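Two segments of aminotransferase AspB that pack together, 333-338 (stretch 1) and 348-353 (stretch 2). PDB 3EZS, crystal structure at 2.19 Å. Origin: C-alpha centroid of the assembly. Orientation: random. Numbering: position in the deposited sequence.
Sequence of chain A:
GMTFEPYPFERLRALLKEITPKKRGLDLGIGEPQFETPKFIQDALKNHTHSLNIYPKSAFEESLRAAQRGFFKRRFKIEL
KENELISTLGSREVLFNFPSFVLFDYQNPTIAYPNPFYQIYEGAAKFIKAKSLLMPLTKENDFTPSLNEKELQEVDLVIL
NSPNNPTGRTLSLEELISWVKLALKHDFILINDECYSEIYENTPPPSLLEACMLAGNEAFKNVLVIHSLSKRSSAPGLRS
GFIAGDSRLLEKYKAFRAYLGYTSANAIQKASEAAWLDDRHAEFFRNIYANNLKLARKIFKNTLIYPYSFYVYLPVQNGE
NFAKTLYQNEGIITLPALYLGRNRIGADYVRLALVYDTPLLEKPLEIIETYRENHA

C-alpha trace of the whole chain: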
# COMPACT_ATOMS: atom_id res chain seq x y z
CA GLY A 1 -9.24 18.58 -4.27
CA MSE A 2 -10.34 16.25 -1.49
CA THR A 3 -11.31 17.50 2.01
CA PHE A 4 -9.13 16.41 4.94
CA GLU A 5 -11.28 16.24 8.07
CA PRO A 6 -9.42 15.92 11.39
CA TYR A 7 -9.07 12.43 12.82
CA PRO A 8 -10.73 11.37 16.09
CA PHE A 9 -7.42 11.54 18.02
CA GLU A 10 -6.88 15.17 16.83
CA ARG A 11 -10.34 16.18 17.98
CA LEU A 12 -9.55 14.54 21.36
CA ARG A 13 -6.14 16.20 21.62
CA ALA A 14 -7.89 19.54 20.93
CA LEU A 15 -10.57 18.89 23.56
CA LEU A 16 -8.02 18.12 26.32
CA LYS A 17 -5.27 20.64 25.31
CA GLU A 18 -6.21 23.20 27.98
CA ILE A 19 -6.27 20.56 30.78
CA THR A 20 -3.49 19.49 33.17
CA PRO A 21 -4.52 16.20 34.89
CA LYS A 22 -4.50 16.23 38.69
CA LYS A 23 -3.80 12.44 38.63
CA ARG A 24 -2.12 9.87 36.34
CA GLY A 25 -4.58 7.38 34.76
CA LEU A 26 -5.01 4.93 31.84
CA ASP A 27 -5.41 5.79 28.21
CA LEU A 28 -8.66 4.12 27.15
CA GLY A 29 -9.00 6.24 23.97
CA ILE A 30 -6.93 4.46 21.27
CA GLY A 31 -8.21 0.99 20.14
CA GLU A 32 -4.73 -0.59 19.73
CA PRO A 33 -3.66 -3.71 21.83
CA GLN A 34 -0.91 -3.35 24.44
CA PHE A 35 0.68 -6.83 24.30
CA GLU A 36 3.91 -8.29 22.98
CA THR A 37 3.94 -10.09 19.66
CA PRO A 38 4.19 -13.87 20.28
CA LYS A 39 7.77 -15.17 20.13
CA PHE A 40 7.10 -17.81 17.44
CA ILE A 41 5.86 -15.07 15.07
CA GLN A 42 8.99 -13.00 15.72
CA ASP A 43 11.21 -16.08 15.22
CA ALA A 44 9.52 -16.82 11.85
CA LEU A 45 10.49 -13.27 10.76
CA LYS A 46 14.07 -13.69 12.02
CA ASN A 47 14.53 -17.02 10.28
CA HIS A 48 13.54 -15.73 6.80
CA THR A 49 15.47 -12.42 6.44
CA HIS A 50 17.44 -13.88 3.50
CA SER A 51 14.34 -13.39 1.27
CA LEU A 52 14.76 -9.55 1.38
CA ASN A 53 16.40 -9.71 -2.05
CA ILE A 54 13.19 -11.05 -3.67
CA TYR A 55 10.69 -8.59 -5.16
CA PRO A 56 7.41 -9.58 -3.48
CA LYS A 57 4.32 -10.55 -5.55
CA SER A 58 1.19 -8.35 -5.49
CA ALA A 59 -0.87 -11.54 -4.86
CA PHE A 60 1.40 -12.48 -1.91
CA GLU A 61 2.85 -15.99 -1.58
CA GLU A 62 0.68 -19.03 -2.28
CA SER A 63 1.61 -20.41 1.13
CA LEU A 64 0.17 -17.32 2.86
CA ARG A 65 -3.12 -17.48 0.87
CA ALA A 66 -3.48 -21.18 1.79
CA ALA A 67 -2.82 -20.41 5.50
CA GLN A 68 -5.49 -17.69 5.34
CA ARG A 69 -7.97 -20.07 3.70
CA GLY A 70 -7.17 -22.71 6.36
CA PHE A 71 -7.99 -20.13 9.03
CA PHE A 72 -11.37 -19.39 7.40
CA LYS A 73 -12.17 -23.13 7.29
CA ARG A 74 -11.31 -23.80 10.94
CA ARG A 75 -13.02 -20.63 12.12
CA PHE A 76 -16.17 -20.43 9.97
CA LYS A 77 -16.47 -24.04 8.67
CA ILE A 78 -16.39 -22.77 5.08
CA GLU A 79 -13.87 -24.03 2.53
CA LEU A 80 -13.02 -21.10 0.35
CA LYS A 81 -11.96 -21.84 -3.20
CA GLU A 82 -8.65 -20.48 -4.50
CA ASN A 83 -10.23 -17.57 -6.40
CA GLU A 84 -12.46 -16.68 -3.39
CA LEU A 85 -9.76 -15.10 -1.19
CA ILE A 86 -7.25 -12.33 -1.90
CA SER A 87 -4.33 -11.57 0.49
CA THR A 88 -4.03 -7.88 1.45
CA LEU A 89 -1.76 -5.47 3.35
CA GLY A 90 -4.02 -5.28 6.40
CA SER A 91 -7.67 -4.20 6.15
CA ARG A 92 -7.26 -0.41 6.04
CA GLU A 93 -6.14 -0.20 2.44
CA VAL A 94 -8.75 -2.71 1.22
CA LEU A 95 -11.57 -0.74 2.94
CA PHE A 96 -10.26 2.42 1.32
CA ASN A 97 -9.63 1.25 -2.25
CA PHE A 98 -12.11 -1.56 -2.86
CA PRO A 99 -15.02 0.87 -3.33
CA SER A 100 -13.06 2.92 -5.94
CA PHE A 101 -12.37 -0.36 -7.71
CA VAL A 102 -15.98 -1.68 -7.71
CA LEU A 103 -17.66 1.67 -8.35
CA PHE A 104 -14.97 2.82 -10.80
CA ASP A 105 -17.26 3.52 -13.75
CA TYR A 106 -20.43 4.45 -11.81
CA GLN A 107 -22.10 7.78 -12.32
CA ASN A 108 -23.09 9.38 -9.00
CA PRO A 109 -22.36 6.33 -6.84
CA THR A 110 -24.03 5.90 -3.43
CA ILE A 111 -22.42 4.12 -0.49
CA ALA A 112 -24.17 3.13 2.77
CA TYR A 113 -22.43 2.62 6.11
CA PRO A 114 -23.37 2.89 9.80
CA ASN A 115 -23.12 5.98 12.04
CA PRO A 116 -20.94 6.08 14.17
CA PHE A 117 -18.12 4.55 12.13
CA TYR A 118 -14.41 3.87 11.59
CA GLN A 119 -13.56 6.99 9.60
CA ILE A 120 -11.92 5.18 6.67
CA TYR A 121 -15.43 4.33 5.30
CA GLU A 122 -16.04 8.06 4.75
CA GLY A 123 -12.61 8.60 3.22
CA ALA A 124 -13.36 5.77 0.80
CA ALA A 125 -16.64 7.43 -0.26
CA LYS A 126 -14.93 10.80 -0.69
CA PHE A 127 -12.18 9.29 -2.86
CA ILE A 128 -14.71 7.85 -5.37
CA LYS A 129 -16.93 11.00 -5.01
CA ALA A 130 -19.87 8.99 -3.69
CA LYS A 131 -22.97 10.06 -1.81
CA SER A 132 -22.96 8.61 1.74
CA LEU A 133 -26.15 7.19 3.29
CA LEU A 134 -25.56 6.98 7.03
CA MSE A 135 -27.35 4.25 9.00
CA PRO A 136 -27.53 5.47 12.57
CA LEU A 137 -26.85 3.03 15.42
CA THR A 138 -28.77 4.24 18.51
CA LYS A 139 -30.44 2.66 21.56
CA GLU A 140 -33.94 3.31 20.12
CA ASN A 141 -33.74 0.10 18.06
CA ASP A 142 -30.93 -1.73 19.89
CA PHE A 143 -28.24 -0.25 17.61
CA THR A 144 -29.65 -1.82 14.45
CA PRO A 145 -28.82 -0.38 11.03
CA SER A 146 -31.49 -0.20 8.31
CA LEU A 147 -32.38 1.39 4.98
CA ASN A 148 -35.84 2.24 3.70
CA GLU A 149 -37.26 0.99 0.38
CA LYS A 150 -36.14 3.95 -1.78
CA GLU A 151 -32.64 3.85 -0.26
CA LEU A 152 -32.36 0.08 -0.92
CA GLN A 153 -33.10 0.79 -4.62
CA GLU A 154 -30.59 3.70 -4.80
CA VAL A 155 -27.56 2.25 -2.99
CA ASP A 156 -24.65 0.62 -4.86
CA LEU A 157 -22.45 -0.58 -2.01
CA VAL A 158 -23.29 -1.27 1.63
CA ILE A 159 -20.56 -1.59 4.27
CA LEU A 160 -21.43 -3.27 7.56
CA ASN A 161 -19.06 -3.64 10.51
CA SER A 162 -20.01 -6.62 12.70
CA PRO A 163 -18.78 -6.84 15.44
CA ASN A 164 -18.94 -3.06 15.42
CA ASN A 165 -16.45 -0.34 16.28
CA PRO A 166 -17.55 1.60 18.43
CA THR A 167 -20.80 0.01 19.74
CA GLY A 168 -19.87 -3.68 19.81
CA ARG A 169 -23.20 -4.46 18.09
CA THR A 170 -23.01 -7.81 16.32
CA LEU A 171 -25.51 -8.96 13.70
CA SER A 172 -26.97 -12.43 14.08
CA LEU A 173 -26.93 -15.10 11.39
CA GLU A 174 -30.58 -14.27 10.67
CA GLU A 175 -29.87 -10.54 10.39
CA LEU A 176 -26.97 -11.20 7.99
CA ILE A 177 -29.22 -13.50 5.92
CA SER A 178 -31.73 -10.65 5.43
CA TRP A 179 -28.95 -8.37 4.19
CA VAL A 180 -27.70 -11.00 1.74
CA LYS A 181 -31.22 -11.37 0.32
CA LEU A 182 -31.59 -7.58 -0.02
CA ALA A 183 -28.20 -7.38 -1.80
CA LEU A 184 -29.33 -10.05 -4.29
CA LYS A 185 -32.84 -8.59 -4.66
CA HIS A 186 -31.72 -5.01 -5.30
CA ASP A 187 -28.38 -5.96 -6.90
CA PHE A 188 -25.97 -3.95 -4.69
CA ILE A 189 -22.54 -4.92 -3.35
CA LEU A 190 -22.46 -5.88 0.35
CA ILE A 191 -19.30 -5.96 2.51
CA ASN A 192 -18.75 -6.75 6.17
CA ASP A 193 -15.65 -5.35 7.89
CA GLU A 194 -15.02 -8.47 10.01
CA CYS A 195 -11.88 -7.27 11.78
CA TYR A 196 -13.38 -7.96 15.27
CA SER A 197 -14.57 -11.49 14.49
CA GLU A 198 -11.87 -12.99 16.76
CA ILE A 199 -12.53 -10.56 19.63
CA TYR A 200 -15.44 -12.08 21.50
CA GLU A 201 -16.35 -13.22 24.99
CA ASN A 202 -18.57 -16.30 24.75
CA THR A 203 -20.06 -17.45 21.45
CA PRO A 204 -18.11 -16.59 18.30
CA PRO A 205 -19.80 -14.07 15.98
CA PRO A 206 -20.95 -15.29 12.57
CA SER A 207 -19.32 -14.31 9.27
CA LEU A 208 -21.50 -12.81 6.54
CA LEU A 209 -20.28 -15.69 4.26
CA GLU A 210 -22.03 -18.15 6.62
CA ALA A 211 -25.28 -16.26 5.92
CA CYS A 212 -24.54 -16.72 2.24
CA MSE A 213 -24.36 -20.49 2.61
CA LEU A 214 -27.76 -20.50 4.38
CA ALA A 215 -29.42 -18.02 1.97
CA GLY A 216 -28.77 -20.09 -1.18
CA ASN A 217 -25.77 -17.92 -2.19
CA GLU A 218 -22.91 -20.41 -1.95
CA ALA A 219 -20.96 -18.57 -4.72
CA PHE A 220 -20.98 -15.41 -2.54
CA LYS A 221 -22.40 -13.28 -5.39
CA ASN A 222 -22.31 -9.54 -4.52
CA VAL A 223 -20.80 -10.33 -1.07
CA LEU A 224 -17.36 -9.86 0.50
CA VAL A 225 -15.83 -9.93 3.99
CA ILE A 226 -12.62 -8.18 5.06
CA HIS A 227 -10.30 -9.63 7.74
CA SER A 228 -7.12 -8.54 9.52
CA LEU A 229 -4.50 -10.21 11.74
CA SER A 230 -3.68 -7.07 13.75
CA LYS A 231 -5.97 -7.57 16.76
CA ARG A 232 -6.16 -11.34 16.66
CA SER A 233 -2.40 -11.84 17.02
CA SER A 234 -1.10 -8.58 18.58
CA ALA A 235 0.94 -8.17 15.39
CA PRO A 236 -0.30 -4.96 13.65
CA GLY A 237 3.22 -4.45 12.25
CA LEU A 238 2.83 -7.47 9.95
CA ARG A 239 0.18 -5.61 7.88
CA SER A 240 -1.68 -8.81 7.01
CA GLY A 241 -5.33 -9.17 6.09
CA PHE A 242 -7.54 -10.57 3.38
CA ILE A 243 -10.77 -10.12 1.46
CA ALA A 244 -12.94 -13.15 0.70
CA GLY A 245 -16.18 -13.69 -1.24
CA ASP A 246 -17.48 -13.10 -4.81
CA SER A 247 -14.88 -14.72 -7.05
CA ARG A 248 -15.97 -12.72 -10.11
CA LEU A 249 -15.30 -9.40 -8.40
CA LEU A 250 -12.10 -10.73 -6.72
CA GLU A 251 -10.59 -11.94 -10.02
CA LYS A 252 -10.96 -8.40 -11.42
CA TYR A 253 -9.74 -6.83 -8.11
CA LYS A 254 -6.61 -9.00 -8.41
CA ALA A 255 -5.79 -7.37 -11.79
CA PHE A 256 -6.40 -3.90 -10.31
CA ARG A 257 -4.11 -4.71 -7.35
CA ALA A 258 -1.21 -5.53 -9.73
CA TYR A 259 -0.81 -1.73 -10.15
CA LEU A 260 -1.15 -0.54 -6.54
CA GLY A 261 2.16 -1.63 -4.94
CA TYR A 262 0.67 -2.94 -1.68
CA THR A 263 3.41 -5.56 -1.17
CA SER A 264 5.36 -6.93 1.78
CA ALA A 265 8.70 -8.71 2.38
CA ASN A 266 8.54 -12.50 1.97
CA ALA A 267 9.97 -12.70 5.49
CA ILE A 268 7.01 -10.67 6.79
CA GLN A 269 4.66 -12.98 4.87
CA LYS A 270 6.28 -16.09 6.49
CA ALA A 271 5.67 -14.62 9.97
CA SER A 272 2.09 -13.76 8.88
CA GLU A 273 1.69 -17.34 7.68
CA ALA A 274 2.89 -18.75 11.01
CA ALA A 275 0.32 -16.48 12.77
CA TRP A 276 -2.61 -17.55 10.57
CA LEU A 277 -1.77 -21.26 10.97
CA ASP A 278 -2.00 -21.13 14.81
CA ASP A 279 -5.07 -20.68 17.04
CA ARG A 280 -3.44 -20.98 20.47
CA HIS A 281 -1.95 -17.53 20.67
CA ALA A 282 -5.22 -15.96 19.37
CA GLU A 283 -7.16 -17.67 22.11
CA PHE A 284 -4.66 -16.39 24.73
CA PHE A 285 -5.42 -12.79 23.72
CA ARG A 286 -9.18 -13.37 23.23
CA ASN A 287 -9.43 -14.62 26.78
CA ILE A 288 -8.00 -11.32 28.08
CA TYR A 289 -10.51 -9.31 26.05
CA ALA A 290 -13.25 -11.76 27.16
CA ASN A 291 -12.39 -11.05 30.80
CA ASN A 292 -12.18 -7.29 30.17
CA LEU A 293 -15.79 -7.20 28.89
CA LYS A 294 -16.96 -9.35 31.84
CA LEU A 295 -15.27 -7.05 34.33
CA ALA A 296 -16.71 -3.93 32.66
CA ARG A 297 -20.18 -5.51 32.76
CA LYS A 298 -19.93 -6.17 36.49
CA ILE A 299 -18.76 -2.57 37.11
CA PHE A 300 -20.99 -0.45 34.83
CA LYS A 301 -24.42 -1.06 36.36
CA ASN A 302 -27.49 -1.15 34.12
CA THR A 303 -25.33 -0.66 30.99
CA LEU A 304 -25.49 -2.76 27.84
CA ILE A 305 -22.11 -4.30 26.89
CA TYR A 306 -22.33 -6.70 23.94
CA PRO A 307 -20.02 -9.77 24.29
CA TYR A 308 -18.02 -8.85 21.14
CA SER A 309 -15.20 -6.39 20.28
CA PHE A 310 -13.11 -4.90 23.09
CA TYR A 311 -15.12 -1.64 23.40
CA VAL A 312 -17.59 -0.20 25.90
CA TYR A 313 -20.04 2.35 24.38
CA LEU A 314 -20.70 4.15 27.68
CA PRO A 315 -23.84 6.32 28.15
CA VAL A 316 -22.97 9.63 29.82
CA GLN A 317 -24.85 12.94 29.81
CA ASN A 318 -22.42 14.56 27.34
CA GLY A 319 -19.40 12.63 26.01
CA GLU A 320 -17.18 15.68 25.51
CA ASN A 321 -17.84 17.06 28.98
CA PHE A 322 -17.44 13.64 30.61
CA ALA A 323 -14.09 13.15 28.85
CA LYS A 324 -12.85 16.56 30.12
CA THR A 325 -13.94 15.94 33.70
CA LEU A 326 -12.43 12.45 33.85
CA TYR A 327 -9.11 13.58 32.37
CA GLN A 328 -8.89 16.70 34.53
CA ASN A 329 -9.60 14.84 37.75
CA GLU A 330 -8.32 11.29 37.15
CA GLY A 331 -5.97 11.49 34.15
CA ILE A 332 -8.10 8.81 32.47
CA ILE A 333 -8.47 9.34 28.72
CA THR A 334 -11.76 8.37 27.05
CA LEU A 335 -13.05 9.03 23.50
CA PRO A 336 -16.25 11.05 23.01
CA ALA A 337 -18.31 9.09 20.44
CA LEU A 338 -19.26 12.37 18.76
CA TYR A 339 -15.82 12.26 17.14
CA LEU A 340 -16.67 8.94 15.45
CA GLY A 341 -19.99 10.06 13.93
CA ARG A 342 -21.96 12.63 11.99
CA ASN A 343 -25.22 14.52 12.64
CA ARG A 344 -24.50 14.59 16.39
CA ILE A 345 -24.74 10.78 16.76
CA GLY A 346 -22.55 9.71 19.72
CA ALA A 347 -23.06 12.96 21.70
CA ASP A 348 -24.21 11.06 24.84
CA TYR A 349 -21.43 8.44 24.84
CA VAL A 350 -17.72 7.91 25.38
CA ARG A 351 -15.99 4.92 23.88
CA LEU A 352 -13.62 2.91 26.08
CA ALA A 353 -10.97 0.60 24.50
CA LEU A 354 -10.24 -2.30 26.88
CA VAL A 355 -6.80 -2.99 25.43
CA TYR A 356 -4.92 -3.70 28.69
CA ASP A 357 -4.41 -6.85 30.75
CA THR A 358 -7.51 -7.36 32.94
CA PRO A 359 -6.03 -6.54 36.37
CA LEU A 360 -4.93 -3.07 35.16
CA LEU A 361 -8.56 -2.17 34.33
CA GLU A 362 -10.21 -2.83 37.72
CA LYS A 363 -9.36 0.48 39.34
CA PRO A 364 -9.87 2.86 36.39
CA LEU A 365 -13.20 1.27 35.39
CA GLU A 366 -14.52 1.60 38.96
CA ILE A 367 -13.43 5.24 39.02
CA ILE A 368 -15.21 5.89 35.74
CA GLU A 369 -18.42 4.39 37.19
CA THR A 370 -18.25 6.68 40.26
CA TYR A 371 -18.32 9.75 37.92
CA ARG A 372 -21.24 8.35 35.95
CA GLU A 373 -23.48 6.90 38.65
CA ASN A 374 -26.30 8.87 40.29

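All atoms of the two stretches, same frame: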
# COMPACT_ATOMS: atom_id res chain seq x y z
N ILE A 333 -8.08 8.88 30.05
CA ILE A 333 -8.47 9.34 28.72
C ILE A 333 -9.55 8.44 28.13
O ILE A 333 -9.38 7.22 28.08
CB ILE A 333 -7.25 9.34 27.74
CG1 ILE A 333 -6.16 10.31 28.21
CG2 ILE A 333 -7.70 9.64 26.30
CD1 ILE A 333 -4.78 10.12 27.53
N THR A 334 -10.65 9.05 27.71
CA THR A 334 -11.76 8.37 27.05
C THR A 334 -12.06 9.12 25.75
O THR A 334 -11.67 10.28 25.60
CB THR A 334 -13.01 8.28 27.96
OG1 THR A 334 -13.57 9.59 28.16
CG2 THR A 334 -12.65 7.64 29.34
N LEU A 335 -12.73 8.46 24.81
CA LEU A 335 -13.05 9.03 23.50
C LEU A 335 -14.54 9.38 23.37
O LEU A 335 -15.39 8.48 23.37
CB LEU A 335 -12.67 8.04 22.38
CG LEU A 335 -12.93 8.44 20.92
CD1 LEU A 335 -12.08 9.69 20.51
CD2 LEU A 335 -12.66 7.27 19.95
N PRO A 336 -14.86 10.68 23.29
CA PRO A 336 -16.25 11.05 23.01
C PRO A 336 -16.68 10.45 21.67
O PRO A 336 -15.96 10.63 20.66
CB PRO A 336 -16.19 12.58 22.92
CG PRO A 336 -15.01 12.97 23.65
CD PRO A 336 -14.02 11.88 23.45
N ALA A 337 -17.82 9.76 21.66
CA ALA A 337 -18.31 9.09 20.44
C ALA A 337 -18.73 10.06 19.35
O ALA A 337 -18.87 9.66 18.18
CB ALA A 337 -19.43 8.10 20.76
N LEU A 338 -18.92 11.33 19.71
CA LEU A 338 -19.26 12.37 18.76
C LEU A 338 -18.22 12.42 17.65
O LEU A 338 -18.55 12.58 16.46
CB LEU A 338 -19.35 13.72 19.47
CG LEU A 338 -19.92 14.93 18.74
CD1 LEU A 338 -21.48 14.85 18.63
CD2 LEU A 338 -19.47 16.22 19.47
N ASP A 348 -23.98 11.53 23.46
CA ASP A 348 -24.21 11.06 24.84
C ASP A 348 -23.40 9.84 25.25
O ASP A 348 -23.78 9.13 26.18
CB ASP A 348 -25.70 10.70 25.00
CG ASP A 348 -26.61 11.82 24.57
OD1 ASP A 348 -26.26 12.99 24.84
OD2 ASP A 348 -27.68 11.51 23.99
N TYR A 349 -22.29 9.59 24.55
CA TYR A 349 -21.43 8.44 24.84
C TYR A 349 -19.95 8.74 24.77
O TYR A 349 -19.51 9.67 24.08
CB TYR A 349 -21.69 7.34 23.80
CG TYR A 349 -23.08 6.77 23.84
CD1 TYR A 349 -24.12 7.39 23.15
CD2 TYR A 349 -23.37 5.63 24.59
CE1 TYR A 349 -25.39 6.89 23.20
CE2 TYR A 349 -24.65 5.12 24.65
CZ TYR A 349 -25.66 5.76 23.95
OH TYR A 349 -26.94 5.29 24.00
N VAL A 350 -19.18 7.94 25.52
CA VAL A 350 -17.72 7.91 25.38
C VAL A 350 -17.43 6.46 25.06
O VAL A 350 -18.14 5.55 25.54
CB VAL A 350 -16.87 8.37 26.62
CG1 VAL A 350 -17.06 9.85 26.89
CG2 VAL A 350 -17.14 7.51 27.88
N ARG A 351 -16.43 6.24 24.21
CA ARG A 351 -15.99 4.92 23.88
C ARG A 351 -14.78 4.63 24.74
O ARG A 351 -13.91 5.50 24.91
CB ARG A 351 -15.59 4.79 22.41
CG ARG A 351 -15.35 3.33 22.01
CD ARG A 351 -14.63 3.20 20.69
NE ARG A 351 -13.21 3.57 20.81
CZ ARG A 351 -12.39 3.61 19.77
NH1 ARG A 351 -12.80 3.23 18.56
NH2 ARG A 351 -11.14 3.98 19.94
N LEU A 352 -14.73 3.41 25.27
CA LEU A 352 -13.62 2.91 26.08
C LEU A 352 -13.02 1.70 25.32
O LEU A 352 -13.77 0.83 24.87
CB LEU A 352 -14.11 2.44 27.46
CG LEU A 352 -14.92 3.34 28.40
CD1 LEU A 352 -15.15 2.61 29.71
CD2 LEU A 352 -14.26 4.66 28.66
N ALA A 353 -11.69 1.66 25.20
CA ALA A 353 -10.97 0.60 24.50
C ALA A 353 -10.26 -0.24 25.54
O ALA A 353 -9.25 0.18 26.10
CB ALA A 353 -9.97 1.21 23.47
O HOH W 1 -19.40 12.35 22.51

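This contact is a short antiparallel β pairing, held by three backbone hydrogen bonds and flanked by mostly apolar side-chain packing. Leu335 and Arg351 form the hydrogen-bonded pair. Leu335 N donates to Arg351 O at 3.2 Å, and Arg351 N donates to Leu335 O at 2.6 Å. Both bonds are nearly straight. Leu335 O also lies 3.1 Å from Val350 CA, in a CA-H...O contact.

The next pair, Pro336 with Val350, is non-hydrogen-bonded, and their CA atoms are 4.2 Å apart. Proline suits this position because it has no backbone N-H to offer, and none is required here. One residue on, Ala337 N donates to Tyr349 O at 3.0 Å, although Ala337 already belongs to a 3-10 segment. Water 1 extends the link at this end. It accepts from Leu338 N at 3.0 Å and donates to Tyr349 O at 3.1 Å, so this carbonyl serves both the chain and the water.

Side chains pack on both faces of the pairing. Leu335 and Arg351 share one face. There Leu335 CD2 sits over one face of the Arg351 guanidinium, 3.6 Å from Arg351 NH2. The leucine methyl covers that face of the flat group, while Arg351 NH1 and NH2 are hydrogen-bonded elsewhere in the structure, so these two nitrogens have partners although the residue is buried.

Pro336 and Val350 occupy the other face. Val350 CG1 reaches to 4.1 Å from Pro336 CA and 3.7 Å from Thr334 OG1. Thr334 CG2 meets Leu352 CD2 at 3.5 Å, an apolar touch from a buried threonine. Ala337 CB rests 3.9 Å from Tyr349 CB; the tyrosine side chain then leads away from stretch 1. Together the stretches bury 364 Å², with Leu335 and Arg351 the most covered. Ile333, Asp348 and Ala353 make no contact across the pairing, and Leu338 is linked only through water 1.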